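Side-chain contact in VP1 (Polyomavirus HPyV7, PDB 4PCH), which forms the pentameric building block of the icosahedral viral capsid and, as the major coat protein, probably mediates attachment to host cells: residues W121-G126 against T208-E213. Sequence-based numbering, arbitrary orientation.
Sequences WACGGG and TPLIDE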
# COMPACT_ATOMS: atom_id res chain seq x y z
N TRP B 121 15.04 13.05 -3.47
CA TRP B 121 15.47 14.38 -3.04
C TRP B 121 16.67 14.26 -2.11
O TRP B 121 16.87 13.23 -1.43
CB TRP B 121 14.31 15.17 -2.38
CG TRP B 121 13.79 14.54 -1.14
CD1 TRP B 121 12.67 13.75 -1.02
CD2 TRP B 121 14.36 14.63 0.18
NE1 TRP B 121 12.54 13.33 0.27
CE2 TRP B 121 13.56 13.85 1.03
CE3 TRP B 121 15.49 15.27 0.71
CZ2 TRP B 121 13.83 13.70 2.39
CZ3 TRP B 121 15.77 15.13 2.06
CH2 TRP B 121 14.94 14.34 2.89
N ALA B 122 17.45 15.33 -2.08
CA ALA B 122 18.56 15.51 -1.14
C ALA B 122 18.72 16.97 -0.77
O ALA B 122 18.44 17.87 -1.56
CB ALA B 122 19.87 14.93 -1.68
N CYS B 123 19.17 17.17 0.48
CA CYS B 123 19.49 18.46 1.04
C CYS B 123 20.75 18.35 1.87
O CYS B 123 20.84 17.51 2.79
CB CYS B 123 18.31 18.93 1.91
SG CYS B 123 18.59 20.52 2.72
N GLY B 124 21.74 19.18 1.58
CA GLY B 124 23.01 19.09 2.25
C GLY B 124 23.81 20.38 2.26
O GLY B 124 23.41 21.40 1.68
N GLY B 125 24.96 20.33 2.93
CA GLY B 125 25.86 21.45 3.04
C GLY B 125 26.91 21.51 1.94
O GLY B 125 27.77 22.38 1.96
N GLY B 126 26.83 20.56 1.02
CA GLY B 126 27.67 20.54 -0.18
C GLY B 126 27.01 19.58 -1.15
O GLY B 126 25.93 19.05 -0.86
N THR B 208 9.54 17.37 6.89
CA THR B 208 10.59 16.38 6.99
C THR B 208 11.68 16.92 7.91
O THR B 208 12.36 17.84 7.54
CB THR B 208 11.19 16.12 5.60
OG1 THR B 208 10.16 15.60 4.72
CG2 THR B 208 12.35 15.17 5.69
N PRO B 209 11.86 16.30 9.09
CA PRO B 209 12.98 16.74 9.91
C PRO B 209 14.31 16.33 9.29
O PRO B 209 14.41 15.32 8.60
CB PRO B 209 12.74 16.02 11.23
CG PRO B 209 12.03 14.77 10.85
CD PRO B 209 11.14 15.16 9.70
N LEU B 210 15.33 17.12 9.57
CA LEU B 210 16.66 16.86 9.06
C LEU B 210 17.66 16.62 10.18
O LEU B 210 18.86 16.47 9.93
CB LEU B 210 17.11 18.04 8.22
CG LEU B 210 16.33 18.38 6.96
CD1 LEU B 210 16.79 19.68 6.34
CD2 LEU B 210 16.40 17.26 5.91
N ILE B 211 17.20 16.56 11.42
CA ILE B 211 18.11 16.40 12.54
C ILE B 211 18.52 14.94 12.79
O ILE B 211 17.69 14.02 12.63
CB ILE B 211 17.56 17.00 13.86
CG1 ILE B 211 16.19 16.41 14.24
CG2 ILE B 211 17.48 18.51 13.77
CD1 ILE B 211 15.80 16.72 15.65
N ASP B 212 19.77 14.75 13.21
CA ASP B 212 20.30 13.42 13.51
C ASP B 212 19.95 13.02 14.93
O ASP B 212 19.21 13.74 15.61
CB ASP B 212 21.81 13.36 13.22
CG ASP B 212 22.63 14.21 14.16
OD1 ASP B 212 22.21 14.57 15.27
OD2 ASP B 212 23.79 14.48 13.80
N GLU B 213 20.50 11.90 15.42
CA GLU B 213 20.17 11.43 16.77
C GLU B 213 20.69 12.33 17.90
O GLU B 213 20.27 12.17 19.03
CB GLU B 213 20.62 9.98 17.00
CG GLU B 213 22.10 9.81 17.27
CD GLU B 213 22.92 9.58 16.01
OE1 GLU B 213 22.44 9.93 14.90
OE2 GLU B 213 24.04 9.05 16.14
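The six-membered end of the W121 indole, the sulfur of C123 and the methyl groups of T208 and L210 meet where strand 117-124 of the jelly roll passes the beginning of strand 208-219, whose strand geometry breaks off at L210, with no hydrogen bond linking the two segments.

The aromatic part of the contact belongs to W121, whose broad, flat indole offers enough carbon surface for methyls of both T208 and L210. T208 CG2 approaches the indole obliquely, 3.9 Å from W121 CH2 and equally far from CZ2, the two side chains coming from opposite directions. In T208 the methyl lies anti to the backbone N while OG1 takes the place beside it (chi1 -62°), which brings the carbon branch to the ring. A β-branched threonine suits this partly exposed place, offering one apolar and one polar arm. L210 CD2 reaches W121 CZ3 more loosely, at 4.4 Å and again at a slant.

The sulfur–methyl part pairs C123 with L210. C123 SG stands 4.1 Å from L210 CD1, an apolar contact in which the small, polarisable thiol fits where the leucine fork ends. The fork thus serves both partners, one methyl turned to the sulfur and the other to the indole.

Backbone pairing is made with other strands: backbone hydrogen bonds join W121 to F187 and C123 to R185. L88 of strand 79-93 packs on C123, T208 and L210, tying the cluster into the jelly-roll core. The subunit boundary is close too, for Q205 of a neighbouring subunit packs on W121 and donates a hydrogen bond to P209 O.

With 147 Å² buried in total and only carbon and sulfur touching, cohesion here comes from dispersion and the exclusion of water, where strand 117-124 meets the beginning of strand 208-219, close to a neighbouring subunit.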